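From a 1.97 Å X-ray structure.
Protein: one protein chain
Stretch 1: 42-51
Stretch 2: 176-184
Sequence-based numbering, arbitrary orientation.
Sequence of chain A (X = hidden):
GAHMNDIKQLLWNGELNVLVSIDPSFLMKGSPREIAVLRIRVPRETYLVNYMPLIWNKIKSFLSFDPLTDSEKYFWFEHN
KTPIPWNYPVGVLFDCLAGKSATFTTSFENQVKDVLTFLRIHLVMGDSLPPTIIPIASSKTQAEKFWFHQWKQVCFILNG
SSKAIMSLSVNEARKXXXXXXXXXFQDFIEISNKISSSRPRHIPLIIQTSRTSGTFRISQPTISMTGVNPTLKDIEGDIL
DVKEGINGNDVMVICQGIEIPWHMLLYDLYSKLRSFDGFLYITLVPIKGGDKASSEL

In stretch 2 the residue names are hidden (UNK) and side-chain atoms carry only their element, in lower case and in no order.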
# COMPACT_ATOMS: atom_id res chain seq x y z
N VAL A 42 -5.27 -0.34 10.19
CA VAL A 42 -4.35 0.37 9.31
C VAL A 42 -4.97 0.58 7.94
O VAL A 42 -5.49 -0.37 7.34
CB VAL A 42 -3.05 -0.43 9.15
CG1 VAL A 42 -2.13 0.25 8.15
CG2 VAL A 42 -2.36 -0.59 10.50
N PRO A 43 -4.92 1.81 7.42
CA PRO A 43 -5.49 2.08 6.10
C PRO A 43 -4.75 1.28 5.03
O PRO A 43 -3.57 0.93 5.20
CB PRO A 43 -5.26 3.58 5.91
CG PRO A 43 -5.27 4.11 7.33
CD PRO A 43 -4.47 3.06 8.06
N ARG A 44 -5.43 0.96 3.94
CA ARG A 44 -4.78 0.26 2.85
C ARG A 44 -3.83 1.28 2.21
O ARG A 44 -2.75 0.94 1.75
CB ARG A 44 -5.81 -0.21 1.81
CG ARG A 44 -6.30 -1.64 2.01
CD ARG A 44 -7.41 -1.96 1.01
NE ARG A 44 -7.70 -3.39 0.91
CZ ARG A 44 -7.08 -4.21 0.06
NH1 ARG A 44 -7.40 -5.49 0.03
NH2 ARG A 44 -6.14 -3.75 -0.75
N GLU A 45 -4.25 2.54 2.22
CA GLU A 45 -3.45 3.60 1.62
C GLU A 45 -2.52 4.32 2.59
O GLU A 45 -2.73 5.48 2.94
CB GLU A 45 -4.37 4.64 0.96
CG GLU A 45 -5.32 4.08 -0.10
CD GLU A 45 -4.64 3.72 -1.41
OE1 GLU A 45 -5.38 3.54 -2.40
OE2 GLU A 45 -3.39 3.62 -1.47
N THR A 46 -1.48 3.61 3.03
CA THR A 46 -0.49 4.19 3.92
C THR A 46 0.70 3.24 3.97
O THR A 46 0.72 2.25 3.23
CB THR A 46 -1.05 4.41 5.36
OG1 THR A 46 -0.13 5.23 6.10
CG2 THR A 46 -1.24 3.08 6.09
N TYR A 47 1.68 3.53 4.81
CA TYR A 47 2.85 2.67 4.94
C TYR A 47 2.92 2.13 6.37
O TYR A 47 2.56 2.82 7.32
CB TYR A 47 4.16 3.43 4.69
CG TYR A 47 4.36 3.93 3.27
CD1 TYR A 47 4.31 3.07 2.18
CD2 TYR A 47 4.69 5.27 3.04
CE1 TYR A 47 4.58 3.52 0.89
CE2 TYR A 47 4.96 5.73 1.76
CZ TYR A 47 4.91 4.86 0.69
OH TYR A 47 5.21 5.34 -0.56
N LEU A 48 3.42 0.90 6.52
CA LEU A 48 3.54 0.30 7.85
C LEU A 48 4.47 1.12 8.73
O LEU A 48 4.30 1.18 9.94
CB LEU A 48 4.09 -1.14 7.73
CG LEU A 48 3.16 -2.20 7.12
CD1 LEU A 48 3.94 -3.49 6.90
CD2 LEU A 48 1.98 -2.44 8.04
N VAL A 49 5.46 1.74 8.11
CA VAL A 49 6.44 2.55 8.82
C VAL A 49 5.83 3.76 9.54
O VAL A 49 6.44 4.32 10.46
CB VAL A 49 7.55 2.96 7.85
CG1 VAL A 49 7.30 4.34 7.29
CG2 VAL A 49 8.90 2.83 8.52
N ASN A 50 4.62 4.15 9.15
CA ASN A 50 3.95 5.26 9.82
C ASN A 50 3.52 4.87 11.24
O ASN A 50 3.00 5.71 11.99
CB ASN A 50 2.74 5.71 9.01
CG ASN A 50 3.15 6.46 7.76
OD1 ASN A 50 2.35 6.68 6.85
ND2 ASN A 50 4.40 6.88 7.73
N TYR A 51 3.73 3.61 11.60
CA TYR A 51 3.35 3.14 12.92
C TYR A 51 4.52 2.88 13.86
O TYR A 51 4.34 2.32 14.94
CB TYR A 51 2.46 1.90 12.80
CG TYR A 51 1.19 2.21 12.04
CD1 TYR A 51 1.19 2.27 10.65
CD2 TYR A 51 0.03 2.59 12.71
CE1 TYR A 51 0.07 2.73 9.95
CE2 TYR A 51 -1.09 3.05 12.03
CZ TYR A 51 -1.05 3.12 10.64
OH TYR A 51 -2.13 3.64 9.97
N UNK A 176 0.40 17.75 1.65
CA UNK A 176 0.05 16.57 0.85
C UNK A 176 0.38 15.32 1.68
O UNK A 176 -0.49 14.49 1.93
c UNK A 176 -0.92 15.10 -1.47
c UNK A 176 -1.35 14.17 -2.43
c UNK A 176 0.38 15.60 -1.49
c UNK A 176 -0.47 13.75 -3.43
c UNK A 176 0.84 16.60 -0.46
c UNK A 176 0.82 14.25 -3.46
c UNK A 176 1.24 15.16 -2.49
N UNK A 177 1.63 15.21 2.14
CA UNK A 177 2.03 14.07 2.96
C UNK A 177 1.22 14.03 4.24
O UNK A 177 0.80 12.97 4.70
c UNK A 177 4.49 9.76 5.58
c UNK A 177 3.94 11.71 4.18
n UNK A 177 4.59 12.17 6.28
c UNK A 177 3.93 13.13 4.36
c UNK A 177 3.52 14.16 3.33
c UNK A 177 4.19 8.95 4.51
c UNK A 177 3.77 9.49 3.28
c UNK A 177 4.36 11.14 5.40
c UNK A 177 3.64 10.86 3.11
c UNK A 177 4.33 13.36 5.64
N UNK A 178 0.99 15.21 4.82
CA UNK A 178 0.24 15.30 6.05
C UNK A 178 -1.12 14.66 6.00
O UNK A 178 -1.55 14.03 6.97
N UNK A 179 -1.81 14.81 4.87
CA UNK A 179 -3.14 14.24 4.70
C UNK A 179 -3.12 12.72 4.84
O UNK A 179 -4.12 12.12 5.22
o UNK A 179 -2.96 13.99 2.30
c UNK A 179 -3.71 14.61 3.33
N UNK A 180 -1.98 12.10 4.51
CA UNK A 180 -1.86 10.64 4.62
C UNK A 180 -1.90 10.20 6.08
O UNK A 180 -2.45 9.14 6.40
c UNK A 180 -0.47 10.53 2.52
c UNK A 180 -0.44 8.62 4.16
c UNK A 180 -0.54 10.14 4.00
N UNK A 181 -1.31 11.00 6.96
CA UNK A 181 -1.27 10.69 8.38
C UNK A 181 -2.60 11.02 9.05
O UNK A 181 -3.14 10.22 9.82
c UNK A 181 -0.07 11.02 10.56
c UNK A 181 1.70 9.83 8.44
c UNK A 181 1.19 11.26 8.41
c UNK A 181 -0.15 11.47 9.11
N UNK A 182 -3.12 12.21 8.76
CA UNK A 182 -4.38 12.66 9.35
C UNK A 182 -5.61 12.05 8.67
O UNK A 182 -6.70 12.07 9.24
o UNK A 182 -4.40 14.61 7.91
c UNK A 182 -4.52 14.19 9.27
c UNK A 182 -3.44 14.87 10.10
N UNK A 183 -5.43 11.52 7.47
CA UNK A 183 -6.53 10.93 6.70
C UNK A 183 -7.47 12.03 6.21
O UNK A 183 -8.69 11.85 6.19
n UNK A 183 -6.16 6.44 4.06
c UNK A 183 -5.47 8.23 7.19
c UNK A 183 -5.49 7.09 5.01
n UNK A 183 -6.13 7.53 6.09
c UNK A 183 -7.31 9.91 7.54
n UNK A 183 -4.18 7.28 4.89
c UNK A 183 -6.46 8.83 8.18
N UNK A 184 -6.90 13.17 5.84
CA UNK A 184 -7.69 14.28 5.33
C UNK A 184 -7.90 14.05 3.83
O UNK A 184 -7.08 14.45 3.01
c UNK A 184 -6.96 15.61 5.54
n UNK A 184 -7.81 17.82 6.09
c UNK A 184 -7.83 16.81 5.21
o UNK A 184 -8.52 16.83 4.19
O HOH W 1 -1.35 6.91 7.61

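Position 176 carries seven side-chain carbons: one carbon, then a ring of six. No oxygen sits on the ring, and it stays out of reach of stretch 1. This is Phe176.

Position 177 has one carbon followed by fused five- and six-membered rings, ten side-chain atoms in all, one of them nitrogen. That is an indole. The outer carbons of the six-membered ring approach Tyr47 and Asn50. The residue is Trp177. Its CH2 lies 4.0 Å from CD2 of Tyr47, and each atom is at the edge of the other's ring. Its CZ2 is 3.6 Å from ND2 of Asn50, again near the indole plane.

Position 178 has no side-chain atoms and makes no contact. It is Gly178.

Position 179 has one carbon and one oxygen, out of reach of stretch 1. This fits Ser179. Its OG donates to O of Phe176 at 2.5 Å.

Position 180 has three carbons, the first carrying the other two. CA-to-CB points toward stretch 1, and one branch carbon lies near OG1 of Thr46. This is Val180. The distance from CG1 to OG1 of Thr46 is 3.9 Å.

Position 181 has four carbons, forked at the first, with one arm two carbons long. CA-to-CB runs sideways, but the end carbon of the long arm comes near OD1 of Asn50. It is Ile181, with CD1 3.6 Å from OD1 of Asn50.

Position 182 has one carbon bearing an oxygen and a carbon. It is exposed and does not reach stretch 1. It is Thr182.

Position 183 has three carbons, a nitrogen, then a carbon bearing two more nitrogens. These two end nitrogens approach O of Glu45 and CB of Pro43. The guanidinium identifies Arg183. Its phi is positive, the first departure from helical geometry. NH1 donates to O of Glu45 at 3.0 Å and to O of Val180 at 3.0 Å. NH2 lies 3.5 Å from CB of Pro43, which sits over one face of the group.

Position 184 has two carbons, the second carrying an oxygen and a nitrogen. It does not touch stretch 1. It is Asn184; its side chain caps a backbone N just past the stretch.

The contact is small, burying 316 Å² over both sides. Arg183 contributes the largest share. Its NH1 joins the carbonyls of Glu45 and Val180, tying the loop to the helix end. Trp177, Val180 and Ile181 add packing against Tyr47, Thr46 and Asn50. Water 1 makes a second polar link: OG1 of Thr46 donates to it at 2.6 Å, and it donates to O of Val180 at 2.8 Å.

Stretch 2 (176-184) FWGSVITRN
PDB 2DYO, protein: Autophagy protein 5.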